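NAD-dependent epimerase/dehydratase (Methanobrevibacter ruminantium, PDB 6DNT) probably interconverts UDP-N-acetylglucosamine and UDP-N-acetylgalactosamine with bound NAD, and also binds the bacterial cell-wall intermediate UDP-N-acetylmuramic acid. Local coordinates at residues K147-S153 and D198-Y204; K255-S260 and K318-K322; P164-S168 and G267-V271. One frame throughout, in Å; residues are numbered along the deposited sequence.

Contact 1 of 3, residues K147-S153 and D198-Y204; sequences KVIFSSS and DYVALRY. With NAD (nicotinamide-adenine-dinucleotide), chain B.
Strands 147-153 and 199-204 run parallel, side by side, in the Rossmann-type sheet of this NAD-dependent epimerase family, and their C-terminal ends carry Ser151 and Tyr204 to the cofactor. The backbone ladder is regular in the middle: Phe150 N gives a nearly straight bond to Val200 O (2.9 Å, 173°), and Leu202 N returns one to Phe150 O. Toward the nicotinamide the ladder slackens, with Ser152 N reaching Leu202 O along a bent path and Tyr204 N making a weak 3.4 Å bond to Ser152 O.

Side chains take over there. Tyr204 OH donates to Ser151 OG at 2.7 Å and accepts from Asn257 ND2, so two hydrogen bonds grip the hydroxyl and set the direction of its proton. With CG anti to the carbonyl carbon (chi1 -51°), the Tyr204 ring is turned steeply to the nicotinamide and brings CD2 over it, 3.5 Å from NAD C6N, while the ribose oxygen O4D meets the ring edge near its plane. Ser153 OG is hydrogen-bonded to O4 of UDP-N-acetylmuramic acid.

On the other face of the sheet Ser152 OG and Arg203 share Glu185, the arginine through a salt bridge. At the far end Lys147, its chain bent at chi2 and chi4, brings CE to 3.5 Å from Val200 CG2. The buried ammonium is satisfied by the carbonyls of Ser260, Ser263 and Tyr265 instead of by Asp198, whose OD2 is 6.6 Å from NZ.

The chemistry thus changes along one strand pair, from backbone hydrogen bonds to hydroxyl pairs to ligand contacts. Ser152 O, 3.2 Å from NAD C6N, sets the negative end of a carbonyl dipole beside the nicotinamide ring, which would probably steady the positive charge of its oxidised form.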
loop_
_atom_site.group_PDB
_atom_site.type_symbol
_atom_site.label_atom_id
_atom_site.label_comp_id
_atom_site.label_asym_id
_atom_site.label_seq_id
_atom_site.Cartn_x
_atom_site.Cartn_y
_atom_site.Cartn_z
ATOM N N LYS A 147 10.058 1.039 -19.208
ATOM C CA LYS A 147 8.929 1.623 -18.488
ATOM C C LYS A 147 7.874 0.579 -18.164
ATOM O O LYS A 147 7.590 -0.298 -18.988
ATOM C CB LYS A 147 8.298 2.731 -19.313
ATOM C CG LYS A 147 7.412 3.681 -18.515
ATOM C CD LYS A 147 7.991 5.070 -18.474
ATOM C CE LYS A 147 6.987 6.063 -17.958
ATOM N NZ LYS A 147 6.999 7.311 -18.767
ATOM N N VAL A 148 7.243 0.741 -16.998
ATOM C CA VAL A 148 6.070 -0.027 -16.588
ATOM C C VAL A 148 4.858 0.906 -16.646
ATOM O O VAL A 148 4.944 2.022 -16.135
ATOM C CB VAL A 148 6.230 -0.516 -15.138
ATOM C CG1 VAL A 148 4.930 -1.135 -14.631
ATOM C CG2 VAL A 148 7.403 -1.487 -15.017
ATOM N N ILE A 149 3.745 0.486 -17.256
ATOM C CA ILE A 149 2.553 1.316 -17.296
ATOM C C ILE A 149 1.545 0.506 -16.493
ATOM O O ILE A 149 1.163 -0.578 -16.915
ATOM C CB ILE A 149 2.095 1.605 -18.730
ATOM C CG1 ILE A 149 3.248 2.206 -19.572
ATOM C CG2 ILE A 149 0.908 2.562 -18.687
ATOM C CD1 ILE A 149 4.207 1.187 -20.166
ATOM N N PHE A 150 1.156 1.027 -15.330
ATOM C CA PHE A 150 0.318 0.301 -14.369
ATOM C C PHE A 150 -1.113 0.839 -14.363
ATOM O O PHE A 150 -1.311 2.038 -14.326
ATOM C CB PHE A 150 0.898 0.441 -12.956
ATOM C CG PHE A 150 0.039 -0.177 -11.890
ATOM C CD1 PHE A 150 -0.251 -1.531 -11.911
ATOM C CD2 PHE A 150 -0.521 0.605 -10.881
ATOM C CE1 PHE A 150 -1.069 -2.101 -10.950
ATOM C CE2 PHE A 150 -1.340 0.035 -9.915
ATOM C CZ PHE A 150 -1.614 -1.311 -9.944
ATOM N N SER A 151 -2.085 -0.074 -14.385
ATOM C CA SER A 151 -3.503 0.259 -14.338
ATOM C C SER A 151 -3.955 0.380 -12.886
ATOM O O SER A 151 -4.119 -0.618 -12.203
ATOM C CB SER A 151 -4.325 -0.839 -15.021
ATOM O OG SER A 151 -4.046 -0.876 -16.395
ATOM N N SER A 152 -4.116 1.612 -12.427
ATOM C CA SER A 152 -4.672 1.906 -11.107
ATOM C C SER A 152 -6.113 2.362 -11.287
ATOM O O SER A 152 -6.698 2.145 -12.352
ATOM C CB SER A 152 -3.826 2.957 -10.393
ATOM O OG SER A 152 -4.237 3.064 -9.051
ATOM N N SER A 153 -6.690 2.982 -10.263
ATOM C CA SER A 153 -8.117 3.269 -10.254
ATOM C C SER A 153 -8.413 4.479 -9.408
ATOM O O SER A 153 -7.790 4.675 -8.367
ATOM C CB SER A 153 -8.873 2.071 -9.654
ATOM O OG SER A 153 -10.245 2.373 -9.522
ATOM N N ASP A 198 11.463 3.163 -14.079
ATOM C CA ASP A 198 10.569 4.212 -14.532
ATOM C C ASP A 198 9.166 3.651 -14.722
ATOM O O ASP A 198 8.999 2.505 -15.122
ATOM C CB ASP A 198 11.097 4.817 -15.831
ATOM C CG ASP A 198 12.350 5.666 -15.607
ATOM O OD1 ASP A 198 12.622 6.078 -14.452
ATOM O OD2 ASP A 198 13.067 5.900 -16.595
ATOM N N TYR A 199 8.167 4.463 -14.421
ATOM C CA TYR A 199 6.787 3.988 -14.421
ATOM C C TYR A 199 5.805 5.128 -14.580
ATOM O O TYR A 199 6.106 6.268 -14.241
ATOM C CB TYR A 199 6.464 3.246 -13.111
ATOM C CG TYR A 199 6.272 4.201 -11.947
ATOM C CD1 TYR A 199 7.354 4.687 -11.252
ATOM C CD2 TYR A 199 5.004 4.662 -11.589
ATOM C CE1 TYR A 199 7.199 5.586 -10.208
ATOM C CE2 TYR A 199 4.837 5.569 -10.564
ATOM C CZ TYR A 199 5.936 6.020 -9.865
ATOM O OH TYR A 199 5.782 6.912 -8.818
ATOM N N VAL A 200 4.620 4.795 -15.082
ATOM C CA VAL A 200 3.454 5.650 -14.933
ATOM C C VAL A 200 2.340 4.783 -14.365
ATOM O O VAL A 200 2.112 3.677 -14.850
ATOM C CB VAL A 200 2.998 6.289 -16.253
ATOM C CG1 VAL A 200 1.601 6.881 -16.107
ATOM C CG2 VAL A 200 3.973 7.372 -16.715
ATOM N N ALA A 201 1.673 5.284 -13.328
ATOM C CA ALA A 201 0.482 4.664 -12.794
ATOM C C ALA A 201 -0.691 5.495 -13.287
ATOM O O ALA A 201 -0.724 6.713 -13.106
ATOM C CB ALA A 201 0.540 4.643 -11.276
ATOM N N LEU A 202 -1.648 4.842 -13.924
ATOM C CA LEU A 202 -2.800 5.534 -14.500
ATOM C C LEU A 202 -4.041 5.255 -13.653
ATOM O O LEU A 202 -4.462 4.110 -13.532
ATOM C CB LEU A 202 -3.009 5.068 -15.939
ATOM C CG LEU A 202 -1.878 5.408 -16.921
ATOM C CD1 LEU A 202 -2.073 4.687 -18.240
ATOM C CD2 LEU A 202 -1.760 6.912 -17.147
ATOM N N ARG A 203 -4.637 6.298 -13.079
ATOM C CA ARG A 203 -5.848 6.130 -12.280
ATOM C C ARG A 203 -7.057 6.267 -13.199
ATOM O O ARG A 203 -7.479 7.384 -13.523
ATOM C CB ARG A 203 -5.903 7.130 -11.147
ATOM C CG ARG A 203 -4.847 6.877 -10.088
ATOM C CD ARG A 203 -4.904 7.918 -9.002
ATOM N NE ARG A 203 -3.856 7.689 -8.021
ATOM C CZ ARG A 203 -3.417 8.607 -7.161
ATOM N NH1 ARG A 203 -3.935 9.836 -7.123
ATOM N NH2 ARG A 203 -2.433 8.304 -6.333
ATOM N N TYR A 204 -7.592 5.130 -13.641
ATOM C CA TYR A 204 -8.761 5.157 -14.530
ATOM C C TYR A 204 -10.000 5.514 -13.736
ATOM O O TYR A 204 -10.175 5.090 -12.594
ATOM C CB TYR A 204 -9.041 3.812 -15.208
ATOM C CG TYR A 204 -7.879 3.154 -15.912
ATOM C CD1 TYR A 204 -6.848 3.899 -16.472
ATOM C CD2 TYR A 204 -7.829 1.777 -16.016
ATOM C CE1 TYR A 204 -5.786 3.277 -17.121
ATOM C CE2 TYR A 204 -6.781 1.142 -16.665
ATOM C CZ TYR A 204 -5.761 1.899 -17.205
ATOM O OH TYR A 204 -4.719 1.266 -17.845
HETATM P PA NAD B . -10.544 -7.675 -16.899
HETATM O O1A NAD B . -11.308 -7.679 -18.189
HETATM O O2A NAD B . -10.950 -8.629 -15.830
HETATM O O5B NAD B . -8.998 -7.901 -17.293
HETATM C C5B NAD B . -8.069 -8.472 -16.374
HETATM C C4B NAD B . -7.334 -9.551 -17.142
HETATM O O4B NAD B . -6.309 -10.082 -16.298
HETATM C C3B NAD B . -8.231 -10.722 -17.527
HETATM O O3B NAD B . -8.034 -11.016 -18.903
HETATM C C2B NAD B . -7.821 -11.859 -16.604
HETATM O O2B NAD B . -7.955 -13.184 -17.147
HETATM C C1B NAD B . -6.380 -11.504 -16.294
HETATM N N9A NAD B . -5.871 -11.911 -14.977
HETATM C C8A NAD B . -6.426 -11.665 -13.764
HETATM N N7A NAD B . -5.633 -12.133 -12.768
HETATM C C5A NAD B . -4.524 -12.652 -13.361
HETATM C C6A NAD B . -3.287 -13.302 -12.900
HETATM N N6A NAD B . -3.073 -13.485 -11.588
HETATM N N1A NAD B . -2.388 -13.705 -13.852
HETATM C C2A NAD B . -2.607 -13.522 -15.166
HETATM N N3A NAD B . -3.720 -12.930 -15.661
HETATM C C4A NAD B . -4.684 -12.492 -14.801
HETATM O O3 NAD B . -10.531 -6.190 -16.277
HETATM P PN NAD B . -10.370 -4.793 -17.006
HETATM O O1N NAD B . -9.807 -4.935 -18.388
HETATM O O2N NAD B . -11.631 -3.997 -16.800
HETATM O O5D NAD B . -9.269 -4.140 -16.043
HETATM C C5D NAD B . -7.911 -4.033 -16.484
HETATM C C4D NAD B . -7.139 -3.232 -15.438
HETATM O O4D NAD B . -7.701 -1.921 -15.343
HETATM C C3D NAD B . -7.203 -3.847 -14.045
HETATM O O3D NAD B . -5.951 -3.670 -13.359
HETATM C C2D NAD B . -8.290 -3.047 -13.370
HETATM O O2D NAD B . -8.166 -3.070 -11.954
HETATM C C1D NAD B . -8.072 -1.680 -13.978
HETATM N N1N NAD B . -9.234 -0.786 -13.940
HETATM C C2N NAD B . -10.339 -1.044 -14.662
HETATM C C3N NAD B . -11.427 -0.177 -14.630
HETATM C C7N NAD B . -12.702 -0.415 -15.406
HETATM O O7N NAD B . -13.601 0.413 -15.314
HETATM N N7N NAD B . -12.876 -1.506 -16.146
HETATM C C4N NAD B . -11.325 0.972 -13.841
HETATM C C5N NAD B . -10.183 1.215 -13.096
HETATM C C6N NAD B . -9.146 0.306 -13.152
#

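Contact 2 of 3, residues K255-S260 and K318-K322; sequences KANILS and KISFK
Ile319, Leu259 and Phe321 carry most of this contact, in which two loop residues lie against helix 250-262. Ile319 has its CG1 held between the backbone N and the carbonyl carbon (chi1 58°), a torsion that brings CD1 down onto the helix, 3.5 Å from Ser260 OG and close to Ala256 O. That hydroxyl is already committed: Ser260 OG donates to Ala256 O at 2.7 Å, while Ser260 N reaches the same oxygen from the opposite face of its plane, so the methyl of Ile319 covers a hydroxyl whose proton is already used.

The helix is one of those layered on the Rossmann-type sheet. Its Asn257 and Ser260 touch Ile149 and Leu202 of the strands, and loop 318-322 covers another side of it.

Phe321 lays one ring face over Ala256 CA, with Ala256 CB 3.9 Å from its CD2. Leu259 crosses this side chain at about a right angle, putting its CD1 3.6 Å from Phe321 CD1. No direct hydrogen bond joins the segments; a single water spans them instead, donating to Leu259 O at 2.9 Å and to Ile319 O at 3.1 Å.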
loop_
_atom_site.group_PDB
_atom_site.type_symbol
_atom_site.label_atom_id
_atom_site.label_comp_id
_atom_site.label_asym_id
_atom_site.label_seq_id
_atom_site.Cartn_x
_atom_site.Cartn_y
_atom_site.Cartn_z
ATOM N N LYS A 255 -5.015 4.475 -25.676
ATOM C CA LYS A 255 -4.151 5.584 -26.116
ATOM C C LYS A 255 -3.296 6.151 -24.975
ATOM O O LYS A 255 -2.084 6.361 -25.132
ATOM C CB LYS A 255 -4.971 6.716 -26.744
ATOM C CG LYS A 255 -5.389 6.455 -28.178
ATOM C CD LYS A 255 -6.042 7.690 -28.796
ATOM C CE LYS A 255 -6.743 7.359 -30.110
ATOM N NZ LYS A 255 -7.326 8.585 -30.732
ATOM N N ALA A 256 -3.923 6.389 -23.824
ATOM C CA ALA A 256 -3.210 6.896 -22.646
ATOM C C ALA A 256 -2.096 5.950 -22.208
ATOM O O ALA A 256 -1.033 6.399 -21.802
ATOM C CB ALA A 256 -4.183 7.149 -21.495
ATOM N N ASN A 257 -2.348 4.645 -22.291
ATOM C CA ASN A 257 -1.329 3.659 -21.954
ATOM C C ASN A 257 -0.115 3.804 -22.865
ATOM O O ASN A 257 1.030 3.864 -22.399
ATOM C CB ASN A 257 -1.886 2.233 -22.051
ATOM C CG ASN A 257 -2.422 1.734 -20.732
ATOM O OD1 ASN A 257 -1.738 1.006 -20.029
ATOM N ND2 ASN A 257 -3.637 2.137 -20.381
ATOM N N ILE A 258 -0.382 3.894 -24.163
ATOM C CA ILE A 258 0.683 3.914 -25.169
ATOM C C ILE A 258 1.475 5.215 -25.092
ATOM O O ILE A 258 2.712 5.185 -25.122
ATOM C CB ILE A 258 0.114 3.656 -26.574
ATOM C CG1 ILE A 258 -0.438 2.223 -26.621
ATOM C CG2 ILE A 258 1.189 3.838 -27.640
ATOM C CD1 ILE A 258 -1.330 1.919 -27.804
ATOM N N LEU A 259 0.780 6.335 -24.954
ATOM C CA LEU A 259 1.433 7.629 -24.746
ATOM C C LEU A 259 2.270 7.675 -23.458
ATOM O O LEU A 259 3.345 8.283 -23.444
ATOM C CB LEU A 259 0.407 8.764 -24.765
ATOM C CG LEU A 259 -0.201 9.056 -26.140
ATOM C CD1 LEU A 259 -1.406 9.968 -26.025
ATOM C CD2 LEU A 259 0.838 9.676 -27.067
ATOM N N SER A 260 1.805 7.016 -22.393
ATOM C CA SER A 260 2.552 6.961 -21.134
ATOM C C SER A 260 3.874 6.201 -21.285
ATOM O O SER A 260 4.899 6.570 -20.676
ATOM C CB SER A 260 1.725 6.300 -20.030
ATOM O OG SER A 260 0.590 7.078 -19.729
ATOM N N LYS A 318 1.127 15.893 -19.128
ATOM C CA LYS A 318 2.409 15.202 -18.900
ATOM C C LYS A 318 2.697 14.081 -19.886
ATOM O O LYS A 318 3.859 13.752 -20.097
ATOM C CB LYS A 318 2.497 14.622 -17.475
ATOM C CG LYS A 318 2.396 15.627 -16.335
ATOM C CD LYS A 318 3.549 16.617 -16.356
ATOM C CE LYS A 318 3.657 17.387 -15.045
ATOM N NZ LYS A 318 2.460 18.237 -14.807
ATOM N N ILE A 319 1.659 13.480 -20.467
ATOM C CA ILE A 319 1.827 12.450 -21.492
ATOM C C ILE A 319 1.311 12.903 -22.865
ATOM O O ILE A 319 1.109 12.090 -23.754
ATOM C CB ILE A 319 1.191 11.104 -21.057
ATOM C CG1 ILE A 319 -0.301 11.253 -20.743
ATOM C CG2 ILE A 319 1.917 10.561 -19.832
ATOM C CD1 ILE A 319 -1.048 9.937 -20.778
ATOM N N SER A 320 1.135 14.214 -23.031
ATOM C CA SER A 320 0.603 14.807 -24.262
ATOM C C SER A 320 -0.688 14.144 -24.759
ATOM O O SER A 320 -0.848 13.912 -25.953
ATOM C CB SER A 320 1.681 14.788 -25.353
ATOM O OG SER A 320 2.869 15.405 -24.875
ATOM N N PHE A 321 -1.605 13.852 -23.835
ATOM C CA PHE A 321 -2.879 13.241 -24.200
ATOM C C PHE A 321 -4.050 14.207 -24.031
ATOM O O PHE A 321 -4.246 14.770 -22.961
ATOM C CB PHE A 321 -3.112 11.967 -23.392
ATOM C CG PHE A 321 -4.372 11.228 -23.764
ATOM C CD1 PHE A 321 -4.710 10.996 -25.109
ATOM C CD2 PHE A 321 -5.212 10.733 -22.776
ATOM C CE1 PHE A 321 -5.868 10.307 -25.442
ATOM C CE2 PHE A 321 -6.375 10.047 -23.109
ATOM C CZ PHE A 321 -6.693 9.823 -24.439
ATOM N N LYS A 322 -4.807 14.398 -25.111
ATOM C CA LYS A 322 -6.044 15.180 -25.100
ATOM C C LYS A 322 -7.154 14.236 -25.550
ATOM O O LYS A 322 -7.269 13.951 -26.738
ATOM C CB LYS A 322 -5.947 16.392 -26.047
ATOM C CG LYS A 322 -5.224 17.605 -25.464
ATOM C CD LYS A 322 -5.133 18.774 -26.453
ATOM C CE LYS A 322 -4.434 19.993 -25.864
ATOM N NZ LYS A 322 -4.317 21.127 -26.821
HETATM O O HOH W 1 3.864 10.878 -24.670
#

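Contact 3 of 3, residues P164-S168 and G267-V271; sequences PLKES and GVINV
The carboxylate of Glu167 stacks on the side-chain amide of Asn270, the two planes only 13° apart and Glu167 CD 3.6 Å from Asn270 ND2. The amide belongs to strand 267-271, which pairs with strand 199-208 in the Rossmann-type sheet; the acid comes from the loop between strand 147-153 and helix 176-195. Where the strand turns a peptide N-H away from its neighbour, the loop supplies an acceptor: Asn270 N bonds to Glu167 OE2 at 2.8 Å and 178°, using the anti lone pair of that oxygen. A bend at chi2 turns the carboxylate back against the strand, and OE1 is left to take Asn315 ND2.

Asn270 is gripped more widely. Its ND2 makes a weak bond to Leu165 O (2.9 Å, but 115° at the hydrogen) and a hydrogen bond to Asp312 O, while OD1 accepts from Tyr157 OH, so the amide's rotation is settled, with OD1 and ND2 told apart by their partners. With an alanine in place of Glu167, the buried N-H of Asn270 and the amide of Asn315 would probably lose their acceptors, and one face of the Asn270 side chain would lose its cover.

Two residues earlier in the strand, the aliphatic part of the acid meets Val268, with Glu167 CG 3.6 Å from the carbonyl oxygen of that valine.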
loop_
_atom_site.group_PDB
_atom_site.type_symbol
_atom_site.label_atom_id
_atom_site.label_comp_id
_atom_site.label_asym_id
_atom_site.label_seq_id
_atom_site.Cartn_x
_atom_site.Cartn_y
_atom_site.Cartn_z
ATOM N N PRO A 164 -12.909 18.896 -8.786
ATOM C CA PRO A 164 -12.368 17.699 -9.467
ATOM C C PRO A 164 -11.096 17.160 -8.792
ATOM O O PRO A 164 -10.240 17.942 -8.338
ATOM C CB PRO A 164 -12.066 18.198 -10.868
ATOM C CG PRO A 164 -11.898 19.673 -10.733
ATOM C CD PRO A 164 -12.798 20.100 -9.624
ATOM N N LEU A 165 -10.991 15.835 -8.715
ATOM C CA LEU A 165 -9.978 15.194 -7.866
ATOM C C LEU A 165 -8.600 15.287 -8.477
ATOM O O LEU A 165 -8.368 14.804 -9.580
ATOM C CB LEU A 165 -10.305 13.720 -7.633
ATOM C CG LEU A 165 -11.612 13.479 -6.882
ATOM C CD1 LEU A 165 -12.077 12.044 -7.058
ATOM C CD2 LEU A 165 -11.452 13.839 -5.414
ATOM N N LYS A 166 -7.684 15.911 -7.747
ATOM C CA LYS A 166 -6.306 16.026 -8.186
ATOM C C LYS A 166 -5.530 14.807 -7.710
ATOM O O LYS A 166 -5.861 14.215 -6.685
ATOM C CB LYS A 166 -5.685 17.304 -7.640
ATOM C CG LYS A 166 -6.345 18.558 -8.183
ATOM C CD LYS A 166 -5.616 19.822 -7.749
ATOM C CE LYS A 166 -5.801 20.129 -6.273
ATOM N NZ LYS A 166 -7.230 20.330 -5.883
ATOM N N GLU A 167 -4.478 14.454 -8.442
ATOM C CA GLU A 167 -3.661 13.287 -8.094
ATOM C C GLU A 167 -2.992 13.424 -6.735
ATOM O O GLU A 167 -2.691 12.427 -6.098
ATOM C CB GLU A 167 -2.596 13.009 -9.158
ATOM C CG GLU A 167 -3.153 12.542 -10.500
ATOM C CD GLU A 167 -3.445 13.666 -11.484
ATOM O OE1 GLU A 167 -3.451 14.868 -11.091
ATOM O OE2 GLU A 167 -3.685 13.340 -12.667
ATOM N N SER A 168 -2.776 14.656 -6.290
ATOM C CA SER A 168 -2.187 14.932 -4.978
ATOM C C SER A 168 -3.067 14.625 -3.765
ATOM O O SER A 168 -2.586 14.701 -2.642
ATOM C CB SER A 168 -1.747 16.403 -4.924
ATOM O OG SER A 168 -2.835 17.260 -5.234
ATOM N N GLY A 267 5.329 8.910 -12.703
ATOM C CA GLY A 267 4.391 9.324 -11.661
ATOM C C GLY A 267 3.000 8.802 -11.918
ATOM O O GLY A 267 2.831 7.795 -12.608
ATOM N N VAL A 268 2.020 9.513 -11.375
ATOM C CA VAL A 268 0.623 9.059 -11.365
ATOM C C VAL A 268 -0.236 10.090 -12.085
ATOM O O VAL A 268 -0.041 11.296 -11.891
ATOM C CB VAL A 268 0.113 8.753 -9.931
ATOM C CG1 VAL A 268 0.188 9.963 -9.006
ATOM C CG2 VAL A 268 -1.308 8.210 -9.959
ATOM N N ILE A 269 -1.148 9.620 -12.939
ATOM C CA ILE A 269 -1.991 10.499 -13.762
ATOM C C ILE A 269 -3.419 9.952 -13.780
ATOM O O ILE A 269 -3.618 8.771 -14.010
ATOM C CB ILE A 269 -1.487 10.573 -15.224
ATOM C CG1 ILE A 269 -0.036 11.065 -15.294
ATOM C CG2 ILE A 269 -2.374 11.481 -16.058
ATOM C CD1 ILE A 269 0.577 10.909 -16.672
ATOM N N ASN A 270 -4.400 10.818 -13.537
ATOM C CA ASN A 270 -5.821 10.473 -13.731
ATOM C C ASN A 270 -6.129 10.317 -15.220
ATOM O O ASN A 270 -5.690 11.137 -16.031
ATOM C CB ASN A 270 -6.743 11.578 -13.213
ATOM C CG ASN A 270 -6.724 11.719 -11.715
ATOM O OD1 ASN A 270 -6.521 10.760 -10.983
ATOM N ND2 ASN A 270 -6.986 12.933 -11.241
ATOM N N VAL A 271 -6.901 9.302 -15.593
ATOM C CA VAL A 271 -7.353 9.176 -16.975
ATOM C C VAL A 271 -8.875 9.184 -16.988
ATOM O O VAL A 271 -9.525 8.263 -16.501
ATOM C CB VAL A 271 -6.797 7.933 -17.705
ATOM C CG1 VAL A 271 -7.020 8.081 -19.211
ATOM C CG2 VAL A 271 -5.315 7.779 -17.422
HETATM O O HOH W 2 -4.698 13.826 -15.300
#

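Contact 1 is the core of the three, two strands joined mainly by peptide hydrogen bonds and ending at the cofactor. Contacts 2 and 3 each bring a loop onto an element beside it, and neither touches the NAD. Contact 2, partly open to solvent, relies on apolar side chains and one water; contact 3, although also made by a loop, is buried and polar. All three meet physically: helix 250-262 of contact 2 reaches contact 1 through both polar and apolar groups, Leu202 packing on Ser260 among them, strand 267-271 of contact 3 pairs with strand 199-208 through Arg203 N and Ile269 O, and Ile319 packs on Ile269 between contacts 2 and 3.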